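Local coordinates for putative secreted lipase (Streptomyces sp. W007, PDB 5H6B), which probably hydrolyses the ester bonds of triacylglycerols as a secreted, thermostable lipase of the alpha/beta-hydrolase superfamily, at residues Asn18-Lys23 against Asp92-Ala97; Pro29-Leu34 against Thr98-Ala103; His75-Ile80 against Pro165-Gln170; Ile134-His139 against Arg207-Asp212; Tyr192-Thr197 against Val216-Leu221. All blocks are in the same frame, centred on the assembly; numbering follows the deposited sequence.

Contact 1: Asn18-Lys23 against Asp92-Ala97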
# COMPACT_ATOMS: atom_id res chain seq x y z
N ASN A 18 -6.62 2.91 -14.38
CA ASN A 18 -5.68 2.63 -15.44
C ASN A 18 -6.10 3.19 -16.81
O ASN A 18 -5.71 2.65 -17.86
CB ASN A 18 -5.36 1.12 -15.49
CG ASN A 18 -4.60 0.67 -14.27
OD1 ASN A 18 -3.96 1.48 -13.59
ND2 ASN A 18 -4.63 -0.62 -14.00
N ASP A 19 -6.83 4.29 -16.78
CA ASP A 19 -7.15 5.06 -17.96
C ASP A 19 -6.10 6.18 -18.04
O ASP A 19 -6.19 7.18 -17.32
CB ASP A 19 -8.58 5.62 -17.85
CG ASP A 19 -8.97 6.51 -19.02
OD1 ASP A 19 -8.09 6.92 -19.83
OD2 ASP A 19 -10.17 6.82 -19.11
N TYR A 20 -5.12 6.00 -18.93
CA TYR A 20 -4.03 6.97 -19.13
C TYR A 20 -4.40 8.26 -19.88
O TYR A 20 -3.55 9.11 -20.08
CB TYR A 20 -2.83 6.28 -19.78
CG TYR A 20 -2.17 5.32 -18.80
CD1 TYR A 20 -2.61 3.99 -18.67
CD2 TYR A 20 -1.13 5.75 -17.98
CE1 TYR A 20 -2.02 3.12 -17.75
CE2 TYR A 20 -0.53 4.89 -17.06
CZ TYR A 20 -0.97 3.59 -16.95
OH TYR A 20 -0.37 2.76 -16.03
N SER A 21 -5.66 8.42 -20.29
CA SER A 21 -6.18 9.70 -20.75
C SER A 21 -6.80 10.51 -19.60
O SER A 21 -7.24 11.65 -19.82
CB SER A 21 -7.19 9.49 -21.88
OG SER A 21 -8.45 9.09 -21.36
N CYS A 22 -6.84 9.95 -18.39
CA CYS A 22 -7.40 10.63 -17.22
C CYS A 22 -6.56 11.86 -16.85
O CYS A 22 -5.32 11.83 -16.93
CB CYS A 22 -7.52 9.68 -16.00
SG CYS A 22 -8.75 10.18 -14.78
N LYS A 23 -7.27 12.93 -16.49
CA LYS A 23 -6.68 14.21 -16.11
C LYS A 23 -7.28 14.61 -14.75
O LYS A 23 -8.49 14.87 -14.67
CB LYS A 23 -6.95 15.30 -17.17
CG LYS A 23 -5.75 15.63 -18.05
CD LYS A 23 -5.50 14.58 -19.13
CE LYS A 23 -4.05 14.62 -19.61
NZ LYS A 23 -3.79 13.61 -20.67
N ASP A 92 6.63 7.73 -12.58
CA ASP A 92 7.08 8.64 -13.66
C ASP A 92 6.13 8.58 -14.85
O ASP A 92 5.69 9.61 -15.36
CB ASP A 92 8.53 8.32 -14.10
CG ASP A 92 9.58 8.68 -13.03
OD1 ASP A 92 9.34 9.59 -12.21
OD2 ASP A 92 10.66 8.05 -13.01
N LYS A 93 5.77 7.36 -15.25
CA LYS A 93 4.83 7.12 -16.36
C LYS A 93 3.42 7.68 -16.12
O LYS A 93 2.78 8.18 -17.05
CB LYS A 93 4.77 5.61 -16.62
CG LYS A 93 3.87 5.12 -17.74
CD LYS A 93 3.90 3.60 -17.85
CE LYS A 93 5.33 3.07 -17.98
NZ LYS A 93 5.39 1.73 -18.62
N VAL A 94 2.95 7.59 -14.88
CA VAL A 94 1.64 8.16 -14.51
C VAL A 94 1.69 9.71 -14.49
O VAL A 94 0.74 10.38 -14.91
CB VAL A 94 1.14 7.59 -13.14
CG1 VAL A 94 -0.11 8.30 -12.65
CG2 VAL A 94 0.87 6.09 -13.24
N LEU A 95 2.80 10.26 -13.99
CA LEU A 95 2.99 11.71 -13.97
C LEU A 95 3.21 12.28 -15.39
O LEU A 95 2.56 13.26 -15.76
CB LEU A 95 4.12 12.11 -13.01
CG LEU A 95 3.84 11.78 -11.53
CD1 LEU A 95 4.98 12.24 -10.63
CD2 LEU A 95 2.52 12.36 -11.06
N ASP A 96 4.08 11.64 -16.18
CA ASP A 96 4.28 11.99 -17.60
C ASP A 96 2.97 12.06 -18.38
O ASP A 96 2.81 12.92 -19.22
CB ASP A 96 5.25 11.02 -18.32
CG ASP A 96 6.71 11.16 -17.85
OD1 ASP A 96 7.04 12.09 -17.07
OD2 ASP A 96 7.56 10.33 -18.27
N ALA A 97 2.02 11.17 -18.08
CA ALA A 97 0.73 11.10 -18.79
C ALA A 97 -0.34 12.06 -18.26
O ALA A 97 -1.05 12.70 -19.04
CB ALA A 97 0.21 9.67 -18.75
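The apolar part of this contact is the Tyr20 ring set beside the last turns of helix 80-98, where Ala97, Val94 and Lys93 meet it in turn. Ala97 CB stands at the ring edge, near its plane, 4.2 Å from Tyr20 CD2, and also lies 4.0 Å from Tyr20 O. Val94 CG2 approaches obliquely, 4.2 Å from Tyr20 CE2, and the aliphatic CG of Lys93 comes in obliquely near the same ring carbon. Tyr20 CG is anti to its carbonyl carbon (chi1 -70°), which starts the ring toward the helix although the bond to CB runs across the direction of the helix. The rings of Tyr20 and Phe61 also meet, with planes inclined at about 55°, and Val94 rests on Phe61. The contact thus joins the loop that follows the short N-terminal strand 16-17 to the end of helix 80-98, which packs on the parallel sheet of the alpha/beta-hydrolase fold. Polar contact across the segments is slight: Lys23 NZ gives a weak hydrogen bond of 3.3 Å to Ala97 O near the C-terminal end of the helix. Within the loop the polar bonds are firmer. Asp19 begins a type I turn and makes an Asx turn, its OD1 taking both Ser21 N (2.9 Å) and Ser21 OG (2.7 Å) and so fixing the carboxylate. Next to the turn, Cys22 is tied by a disulfide to Cys59 of strand 59-63.

Contact 2: Pro29-Leu34 against Thr98-Ala103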
# COMPACT_ATOMS: atom_id res chain seq x y z
N PRO A 29 -6.54 16.88 -7.56
CA PRO A 29 -5.50 17.19 -8.54
C PRO A 29 -4.34 16.20 -8.60
O PRO A 29 -3.48 16.33 -9.48
CB PRO A 29 -5.00 18.56 -8.08
CG PRO A 29 -5.22 18.56 -6.61
CD PRO A 29 -6.48 17.79 -6.39
N ARG A 30 -4.29 15.23 -7.70
CA ARG A 30 -3.25 14.21 -7.76
C ARG A 30 -3.86 12.86 -8.10
O ARG A 30 -4.86 12.47 -7.51
CB ARG A 30 -2.46 14.17 -6.45
CG ARG A 30 -1.60 15.41 -6.24
CD ARG A 30 -0.81 15.34 -4.94
NE ARG A 30 -1.74 15.44 -3.82
CZ ARG A 30 -2.17 16.57 -3.27
NH1 ARG A 30 -1.74 17.76 -3.71
NH2 ARG A 30 -3.04 16.52 -2.26
N PRO A 31 -3.25 12.15 -9.06
CA PRO A 31 -3.67 10.79 -9.33
C PRO A 31 -3.20 9.85 -8.21
O PRO A 31 -2.18 10.12 -7.55
CB PRO A 31 -2.94 10.47 -10.63
CG PRO A 31 -1.64 11.19 -10.48
CD PRO A 31 -1.95 12.45 -9.72
N VAL A 32 -3.95 8.77 -8.01
CA VAL A 32 -3.67 7.80 -6.97
C VAL A 32 -3.02 6.58 -7.60
O VAL A 32 -3.53 6.06 -8.60
CB VAL A 32 -4.96 7.40 -6.22
CG1 VAL A 32 -4.64 6.39 -5.12
CG2 VAL A 32 -5.63 8.64 -5.64
N VAL A 33 -1.90 6.14 -7.02
CA VAL A 33 -1.25 4.88 -7.36
C VAL A 33 -1.46 3.85 -6.23
O VAL A 33 -1.10 4.10 -5.08
CB VAL A 33 0.25 5.08 -7.68
CG1 VAL A 33 0.96 3.75 -7.91
CG2 VAL A 33 0.42 5.97 -8.91
N LEU A 34 -2.04 2.71 -6.60
CA LEU A 34 -2.31 1.61 -5.70
C LEU A 34 -1.22 0.54 -5.83
O LEU A 34 -0.84 0.17 -6.94
CB LEU A 34 -3.67 1.00 -6.01
CG LEU A 34 -4.88 1.93 -5.99
CD1 LEU A 34 -6.15 1.12 -6.22
CD2 LEU A 34 -4.99 2.72 -4.71
N THR A 98 -0.48 12.13 -16.94
CA THR A 98 -1.51 12.99 -16.33
C THR A 98 -1.14 14.46 -16.40
O THR A 98 -2.02 15.31 -16.47
CB THR A 98 -1.76 12.64 -14.83
OG1 THR A 98 -0.52 12.64 -14.09
CG2 THR A 98 -2.45 11.28 -14.72
N GLY A 99 0.17 14.73 -16.35
CA GLY A 99 0.67 16.09 -16.20
C GLY A 99 0.93 16.52 -14.77
O GLY A 99 1.65 17.49 -14.55
N ALA A 100 0.37 15.82 -13.78
CA ALA A 100 0.43 16.28 -12.39
C ALA A 100 1.87 16.31 -11.85
O ALA A 100 2.73 15.57 -12.33
CB ALA A 100 -0.44 15.41 -11.50
N PRO A 101 2.14 17.20 -10.88
CA PRO A 101 3.49 17.27 -10.29
C PRO A 101 3.79 16.12 -9.31
O PRO A 101 4.95 15.74 -9.13
CB PRO A 101 3.48 18.62 -9.56
CG PRO A 101 2.05 18.89 -9.25
CD PRO A 101 1.24 18.24 -10.33
N LYS A 102 2.76 15.61 -8.64
CA LYS A 102 2.93 14.55 -7.65
C LYS A 102 1.75 13.57 -7.67
O LYS A 102 0.63 13.92 -8.03
CB LYS A 102 3.07 15.17 -6.25
CG LYS A 102 4.34 15.98 -6.03
CD LYS A 102 4.34 16.64 -4.67
CE LYS A 102 5.75 17.02 -4.23
NZ LYS A 102 5.70 17.86 -3.02
N ALA A 103 2.05 12.35 -7.26
CA ALA A 103 1.05 11.31 -7.07
C ALA A 103 0.83 11.08 -5.57
O ALA A 103 1.72 11.34 -4.77
CB ALA A 103 1.54 10.03 -7.73
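Thr98 and Ala100 meet the Pro31 ring at its CG and CD rim on one side, and Ala103 CB lies over its other face. Thr98 OG1 is 4.0 Å from Pro31 CG and Ala100 CB is 3.8 Å from Pro31 CD. Lys102 O lies 3.4 Å from Pro31 CD. The same carbonyl oxygen lies against the aliphatic part of Arg30, 3.2 Å from Arg30 CG, and the Arg30 and Lys102 side chains run side by side in the same direction. The Arg30 chain bends at chi3 (-68°), which places NE, and NE forms a salt bridge with Asp104. An alanine at Arg30 would probably leave the Asp104 carboxylate without this mate and remove the CG and CD packing on Lys102 O. Gly99, just after helix 80-98, leaves helical geometry with a positive phi (93°); Thr98 OG1 pairs with Val94 O and weakly accepts Ala100 N. Strands 32-35 and 103-108 start here as parallel neighbours, and Ala103 CA makes a CH···O contact of 3.5 Å with Pro31 O. No hydrogen bond joins the segments; apolar packing and carbonyl oxygens set against C-H groups hold them, leaving the stronger polar bonds to Asp104 and Val94.

Contact 3: His75-Ile80 against Pro165-Gln170. With ZN (zinc ion), chain C.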
# COMPACT_ATOMS: atom_id res chain seq x y z
N HIS A 75 2.10 -11.84 -7.13
CA HIS A 75 3.34 -11.06 -7.25
C HIS A 75 3.87 -10.63 -5.88
O HIS A 75 3.53 -11.25 -4.87
CB HIS A 75 3.12 -9.88 -8.19
CG HIS A 75 2.39 -10.25 -9.44
ND1 HIS A 75 2.69 -11.38 -10.16
CD2 HIS A 75 1.40 -9.62 -10.11
CE1 HIS A 75 1.91 -11.44 -11.22
NE2 HIS A 75 1.11 -10.39 -11.22
N GLY A 76 4.75 -9.63 -5.83
CA GLY A 76 5.47 -9.29 -4.62
C GLY A 76 6.45 -10.36 -4.20
O GLY A 76 6.74 -10.50 -3.01
N LEU A 77 6.99 -11.11 -5.17
CA LEU A 77 7.89 -12.22 -4.89
C LEU A 77 9.36 -11.97 -5.21
O LEU A 77 10.22 -12.61 -4.62
CB LEU A 77 7.43 -13.47 -5.63
CG LEU A 77 6.04 -13.97 -5.28
CD1 LEU A 77 5.78 -15.25 -6.05
CD2 LEU A 77 5.89 -14.19 -3.78
N GLY A 78 9.66 -11.07 -6.13
CA GLY A 78 11.03 -10.71 -6.43
C GLY A 78 11.66 -9.78 -5.40
O GLY A 78 11.00 -9.37 -4.43
N PRO A 79 12.94 -9.45 -5.59
CA PRO A 79 13.65 -8.61 -4.63
C PRO A 79 12.99 -7.25 -4.45
O PRO A 79 12.63 -6.61 -5.44
CB PRO A 79 15.05 -8.47 -5.23
CG PRO A 79 15.22 -9.66 -6.09
CD PRO A 79 13.85 -9.98 -6.62
N ILE A 80 12.83 -6.82 -3.21
CA ILE A 80 11.99 -5.64 -2.95
C ILE A 80 12.66 -4.35 -3.46
O ILE A 80 11.95 -3.42 -3.86
CB ILE A 80 11.52 -5.57 -1.47
CG1 ILE A 80 10.80 -6.88 -1.11
CG2 ILE A 80 10.59 -4.37 -1.25
CD1 ILE A 80 10.09 -6.91 0.22
N PRO A 165 12.82 -14.18 -2.73
CA PRO A 165 13.41 -12.91 -2.24
C PRO A 165 12.42 -11.89 -1.69
O PRO A 165 12.70 -11.27 -0.68
CB PRO A 165 14.12 -12.34 -3.49
CG PRO A 165 14.31 -13.48 -4.41
CD PRO A 165 13.13 -14.39 -4.16
N GLY A 166 11.27 -11.72 -2.35
CA GLY A 166 10.17 -10.92 -1.84
C GLY A 166 9.67 -11.30 -0.46
O GLY A 166 9.15 -10.45 0.26
N LEU A 167 9.81 -12.57 -0.07
CA LEU A 167 9.48 -13.01 1.29
C LEU A 167 10.64 -12.81 2.27
O LEU A 167 10.42 -12.32 3.40
CB LEU A 167 9.03 -14.46 1.30
CG LEU A 167 7.94 -14.85 0.29
CD1 LEU A 167 7.56 -16.31 0.51
CD2 LEU A 167 6.71 -13.96 0.37
N ALA A 168 11.86 -13.18 1.86
CA ALA A 168 13.02 -13.10 2.75
C ALA A 168 13.37 -11.65 3.08
O ALA A 168 13.79 -11.35 4.20
CB ALA A 168 14.23 -13.83 2.16
N ASP A 169 13.21 -10.76 2.10
CA ASP A 169 13.41 -9.33 2.28
C ASP A 169 12.44 -8.69 3.29
O ASP A 169 12.75 -7.65 3.84
CB ASP A 169 13.28 -8.59 0.92
CG ASP A 169 14.51 -8.73 0.02
OD1 ASP A 169 15.53 -9.30 0.45
OD2 ASP A 169 14.46 -8.25 -1.13
N GLN A 170 11.27 -9.28 3.50
CA GLN A 170 10.32 -8.77 4.50
C GLN A 170 10.63 -9.21 5.94
O GLN A 170 9.97 -8.74 6.87
CB GLN A 170 8.88 -9.16 4.14
CG GLN A 170 8.40 -8.54 2.83
CD GLN A 170 6.97 -8.93 2.49
OE1 GLN A 170 6.70 -9.73 1.59
NE2 GLN A 170 6.05 -8.37 3.21
ZN ZN C . 0.06 -9.56 -12.89
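Asp169 OD2 accepts the backbone N-H of Ile80 through its anti lone pair, at 3.0 Å and nearly straight (170°). Asp169 CG is anti to its carbonyl carbon (chi1 -77°), which puts the carboxyl carbon on the Ile80 N side. Ile80 N is at the start of helix 80-98, right after the N-cap Pro79, so the positive end of the helix would probably favour the charged carboxylate. The second bond joins the backbones: Gly166 N reaches Leu77 O at 2.7 Å, with the donor well above the carbonyl plane. The bonds join the loop before helix 80-98 to the short helix 165-168. Segment 165-170 lies between strands 128-134 and 191-196, where alpha/beta-hydrolases commonly carry cap or lid elements. The backbones come together closely because residue 166 is glycine: Gly78 O lies 3.1 Å from Gly166 CA, and a beta carbon there would run into Gly76 O. An alanine at Asp169 would probably leave Ile80 N without its acceptor and weaken the tie to the helix start. Asp169 CB packs on Ile80 CG1 at 3.6 Å as the two side chains run antiparallel past one another. Ile80 CD1 butts against Gln170 CG at 3.5 Å, its chain turned across it. Pro79 CG lies beside Pro165 CB at 3.9 Å, the rings pointing the same way. Farther off, His75 NE2 binds a zinc ion, as does Asp64.

Contact 4: Ile134-His139 against Arg207-Asp212. With ZN (zinc ion), chain D.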
# COMPACT_ATOMS: atom_id res chain seq x y z
N ILE A 134 -1.92 0.44 4.34
CA ILE A 134 -2.95 -0.36 4.96
C ILE A 134 -2.26 -1.66 5.34
O ILE A 134 -1.70 -2.34 4.48
CB ILE A 134 -4.12 -0.66 4.00
CG1 ILE A 134 -4.58 0.61 3.28
CG2 ILE A 134 -5.29 -1.26 4.76
CD1 ILE A 134 -5.69 0.38 2.29
N ALA A 135 -2.26 -1.96 6.63
CA ALA A 135 -1.53 -3.07 7.20
C ALA A 135 -0.08 -3.20 6.70
O ALA A 135 0.37 -4.30 6.42
CB ALA A 135 -2.30 -4.36 7.01
N PRO A 136 0.66 -2.08 6.61
CA PRO A 136 2.00 -2.16 6.02
C PRO A 136 3.03 -2.79 6.97
O PRO A 136 3.04 -2.46 8.16
CB PRO A 136 2.34 -0.69 5.79
CG PRO A 136 1.66 0.02 6.92
CD PRO A 136 0.39 -0.74 7.18
N ASP A 137 3.88 -3.70 6.48
CA ASP A 137 4.93 -4.26 7.35
C ASP A 137 6.18 -3.39 7.37
O ASP A 137 7.26 -3.79 6.91
CB ASP A 137 5.25 -5.73 7.04
CG ASP A 137 5.71 -5.98 5.60
OD1 ASP A 137 5.40 -5.22 4.65
OD2 ASP A 137 6.37 -7.01 5.43
N ASN A 138 6.05 -2.20 7.97
CA ASN A 138 7.08 -1.14 7.85
C ASN A 138 8.42 -1.45 8.53
O ASN A 138 9.45 -0.86 8.16
CB ASN A 138 6.52 0.23 8.29
CG ASN A 138 5.73 0.93 7.17
OD1 ASN A 138 6.23 1.04 6.06
ND2 ASN A 138 4.53 1.42 7.48
N HIS A 139 8.40 -2.35 9.52
CA HIS A 139 9.62 -2.91 10.12
C HIS A 139 9.67 -4.42 9.98
O HIS A 139 10.24 -5.12 10.81
CB HIS A 139 9.74 -2.46 11.57
CG HIS A 139 9.53 -0.99 11.71
ND1 HIS A 139 8.27 -0.45 11.87
CD2 HIS A 139 10.37 0.05 11.58
CE1 HIS A 139 8.36 0.86 11.89
NE2 HIS A 139 9.62 1.19 11.72
N ARG A 207 1.59 -2.98 16.11
CA ARG A 207 2.25 -1.67 16.32
C ARG A 207 3.51 -1.41 15.49
O ARG A 207 3.77 -0.27 15.15
CB ARG A 207 2.56 -1.46 17.82
CG ARG A 207 1.32 -1.16 18.63
CD ARG A 207 1.65 -0.68 20.03
NE ARG A 207 0.53 0.05 20.64
CZ ARG A 207 -0.51 -0.51 21.29
NH1 ARG A 207 -0.62 -1.84 21.44
NH2 ARG A 207 -1.45 0.28 21.80
N THR A 208 4.25 -2.46 15.14
CA THR A 208 5.39 -2.31 14.24
C THR A 208 5.01 -1.86 12.82
O THR A 208 5.89 -1.49 12.02
CB THR A 208 6.20 -3.62 14.10
OG1 THR A 208 5.36 -4.66 13.57
CG2 THR A 208 6.79 -4.06 15.45
N GLN A 209 3.72 -1.87 12.50
CA GLN A 209 3.23 -1.34 11.23
C GLN A 209 3.26 0.19 11.23
O GLN A 209 3.44 0.81 10.19
CB GLN A 209 1.81 -1.82 10.95
CG GLN A 209 1.68 -3.34 10.91
CD GLN A 209 0.25 -3.77 10.80
OE1 GLN A 209 -0.61 -3.03 10.30
NE2 GLN A 209 -0.04 -4.97 11.28
N TYR A 210 3.08 0.78 12.42
CA TYR A 210 3.06 2.23 12.59
C TYR A 210 4.38 2.88 12.24
O TYR A 210 5.44 2.31 12.48
CB TYR A 210 2.70 2.61 14.03
CG TYR A 210 1.30 2.30 14.49
CD1 TYR A 210 0.23 2.24 13.59
CD2 TYR A 210 1.04 2.11 15.85
CE1 TYR A 210 -1.05 1.97 14.04
CE2 TYR A 210 -0.24 1.85 16.31
CZ TYR A 210 -1.28 1.78 15.39
OH TYR A 210 -2.55 1.51 15.82
N LEU A 211 4.29 4.08 11.67
CA LEU A 211 5.43 4.91 11.36
C LEU A 211 5.62 6.00 12.43
O LEU A 211 4.71 6.33 13.18
CB LEU A 211 5.26 5.55 9.98
CG LEU A 211 5.34 4.60 8.78
CD1 LEU A 211 4.80 5.30 7.54
CD2 LEU A 211 6.75 4.12 8.50
N ASP A 212 6.81 6.57 12.46
CA ASP A 212 7.16 7.62 13.40
C ASP A 212 7.73 8.81 12.64
O ASP A 212 8.57 8.65 11.75
CB ASP A 212 8.19 7.10 14.38
CG ASP A 212 8.83 8.19 15.21
OD1 ASP A 212 8.27 8.56 16.27
OD2 ASP A 212 9.92 8.64 14.82
ZN ZN D . 10.88 2.89 12.48
O HOH W 1 6.43 -4.01 10.48
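Gln209 is the tightly packed centre of the contact, wedged against Ala135 and Pro136, with its backbone O bonded to Asn138. Its CB lies 3.1 Å from Pro136 O and its OE1 3.2 Å from Ala135 CA, while its side chain is set crosswise to Pro136. Gln209 CG, anti to the carbonyl carbon (chi1 -58°), is thereby brought within 3.2 Å of Pro136 O. Gln209 NE2 bonds to Val203 O and weakly to Asp200. Asn138 ND2 donates to Gln209 O at 3.0 Å, nearly straight (172°) and in both the amide and the carbonyl plane. Leu211 CD2 lies over one face of that amide, 3.6 Å from Asn138 CG. Toward the partly exposed end the packing gives way to polar links. His139 ND1 gives a 2.6 Å hydrogen bond to Thr208 O, almost in the ring plane, with Tyr210 O also at the ring edge. A water accepts from His139 N at 2.7 Å and donates weakly to Thr208 O. The Thr208 carbonyl on ND1 and the zinc ion on NE2, shared with Asp185, together hold the turn of the imidazole. The buried end is typical of the active-site side of an alpha/beta-hydrolase: Ala135 touches His232 and Asp200, probably the base and the acid of a Ser-His-Asp triad.

Contact 5: Tyr192-Thr197 against Val216-Leu221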
# COMPACT_ATOMS: atom_id res chain seq x y z
N TYR A 192 2.20 10.89 5.73
CA TYR A 192 2.09 9.46 5.92
C TYR A 192 0.89 9.13 6.77
O TYR A 192 0.71 9.74 7.84
CB TYR A 192 3.32 8.93 6.65
CG TYR A 192 4.63 9.07 5.92
CD1 TYR A 192 5.33 10.28 5.88
CD2 TYR A 192 5.21 7.96 5.30
CE1 TYR A 192 6.55 10.38 5.24
CE2 TYR A 192 6.43 8.06 4.66
CZ TYR A 192 7.10 9.26 4.63
OH TYR A 192 8.30 9.30 3.96
N THR A 193 0.09 8.16 6.32
CA THR A 193 -1.00 7.58 7.13
C THR A 193 -0.79 6.05 7.18
O THR A 193 -0.33 5.44 6.22
CB THR A 193 -2.39 7.92 6.55
OG1 THR A 193 -2.49 9.33 6.32
CG2 THR A 193 -3.53 7.46 7.48
N VAL A 194 -1.08 5.46 8.34
CA VAL A 194 -1.04 4.02 8.52
C VAL A 194 -2.36 3.62 9.16
O VAL A 194 -2.79 4.21 10.15
CB VAL A 194 0.13 3.56 9.40
CG1 VAL A 194 0.08 2.05 9.61
CG2 VAL A 194 1.46 3.95 8.79
N ILE A 195 -3.02 2.63 8.55
CA ILE A 195 -4.24 2.06 9.08
C ILE A 195 -3.90 0.60 9.35
O ILE A 195 -3.54 -0.15 8.44
CB ILE A 195 -5.40 2.19 8.08
CG1 ILE A 195 -5.58 3.65 7.64
CG2 ILE A 195 -6.68 1.64 8.69
CD1 ILE A 195 -6.34 3.81 6.35
N ALA A 196 -4.02 0.23 10.63
CA ALA A 196 -3.70 -1.09 11.12
C ALA A 196 -4.89 -1.66 11.84
O ALA A 196 -5.77 -0.92 12.31
CB ALA A 196 -2.50 -1.02 12.05
N THR A 197 -4.89 -2.99 11.95
CA THR A 197 -5.92 -3.73 12.70
C THR A 197 -5.23 -4.56 13.79
O THR A 197 -4.19 -5.22 13.57
CB THR A 197 -6.79 -4.63 11.80
OG1 THR A 197 -7.61 -5.47 12.61
CG2 THR A 197 -5.95 -5.53 10.87
N VAL A 216 3.15 12.07 10.42
CA VAL A 216 2.58 10.73 10.44
C VAL A 216 1.27 10.72 11.20
O VAL A 216 1.17 11.32 12.27
CB VAL A 216 3.52 9.73 11.12
CG1 VAL A 216 2.87 8.35 11.16
CG2 VAL A 216 4.85 9.70 10.39
N ARG A 217 0.27 10.02 10.65
CA ARG A 217 -0.95 9.73 11.37
C ARG A 217 -1.13 8.21 11.43
O ARG A 217 -1.31 7.58 10.40
CB ARG A 217 -2.13 10.38 10.67
CG ARG A 217 -3.43 10.21 11.45
CD ARG A 217 -4.44 11.30 11.11
NE ARG A 217 -5.80 10.96 11.55
CZ ARG A 217 -6.61 10.08 10.94
NH1 ARG A 217 -6.22 9.44 9.85
NH2 ARG A 217 -7.83 9.85 11.44
N ASN A 218 -1.10 7.64 12.63
CA ASN A 218 -1.31 6.21 12.81
C ASN A 218 -2.71 6.02 13.34
O ASN A 218 -3.09 6.65 14.30
CB ASN A 218 -0.29 5.62 13.79
CG ASN A 218 1.11 5.56 13.21
OD1 ASN A 218 1.34 4.99 12.15
ND2 ASN A 218 2.06 6.15 13.90
N VAL A 219 -3.45 5.10 12.72
CA VAL A 219 -4.85 4.87 13.00
C VAL A 219 -5.11 3.39 13.25
O VAL A 219 -4.68 2.52 12.47
CB VAL A 219 -5.70 5.33 11.80
CG1 VAL A 219 -7.19 5.15 12.08
CG2 VAL A 219 -5.37 6.78 11.45
N LEU A 220 -5.79 3.12 14.35
CA LEU A 220 -6.21 1.79 14.71
C LEU A 220 -7.65 1.64 14.22
O LEU A 220 -8.54 2.39 14.64
CB LEU A 220 -6.14 1.59 16.22
CG LEU A 220 -6.50 0.19 16.72
CD1 LEU A 220 -5.55 -0.85 16.13
CD2 LEU A 220 -6.49 0.13 18.24
N LEU A 221 -7.86 0.66 13.34
CA LEU A 221 -9.17 0.39 12.74
C LEU A 221 -10.30 0.24 13.77
O LEU A 221 -11.43 0.68 13.53
CB LEU A 221 -9.10 -0.89 11.88
CG LEU A 221 -10.37 -1.33 11.14
CD1 LEU A 221 -10.70 -0.28 10.08
CD2 LEU A 221 -10.20 -2.73 10.55
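Tyr192 to Ala196 pair one for one with Val216 to Leu220 as two parallel strands of the alpha/beta-hydrolase sheet, 216-220 being its outermost strand on this side. Five backbone hydrogen bonds link the segments in the staggered parallel pattern, from Tyr192 O with Arg217 N to Ala196 O with Leu221 N. The last is the straightest, 2.8 Å between Leu221 N and Ala196 O at 170°, and continues the pairing past the strand end. The axes are 9° from parallel. On the face with Val194 and Asn218, the paired side chains lie side by side, and Tyr192 CB meets Val216 CG2 at 4.1 Å. On the other face Arg217 CG is anti to the backbone N (chi1 -175°) and the chain runs extended to NE beside Thr193, whose CG2 is at the guanidinium edge, 4.1 Å from Arg217 NH1. Val219 CG2 lies 3.2 Å above the guanidinium plane, offset toward the rim. Ile195 on that face packs on helix 240-250, from which Glu245 forms a salt bridge with Arg217 NH2. Tyr192 reaches helix 115-121 on the opposite face, and its OH bonds to Val187 N. Asn218 ND2 bonds to Leu211 O, and this bond helps set the amide so that Asn218 OD1 rests 3.3 Å from Val194 CB.

Overall arrangement
From the N terminus, contact 1 opens just after strand 16-17 and contact 2 at strand 32-35; the two touch and cross, closing on the end of helix 80-98 and the loop into strand 103-108. Contact 3 opens inside both spans, just before helix 80-98, crosses both, and closes beyond strand 128-134. Contact 4 opens within the span of contact 3 and crosses it; the two meet where Gln170 comes up to Asp137. Contact 5 crosses contact 4 and closes at the sheet edge. Contacts 1 and 2 close before 4 and 5 open, and contact 1 lies on the opposite side of the chain's centre from both.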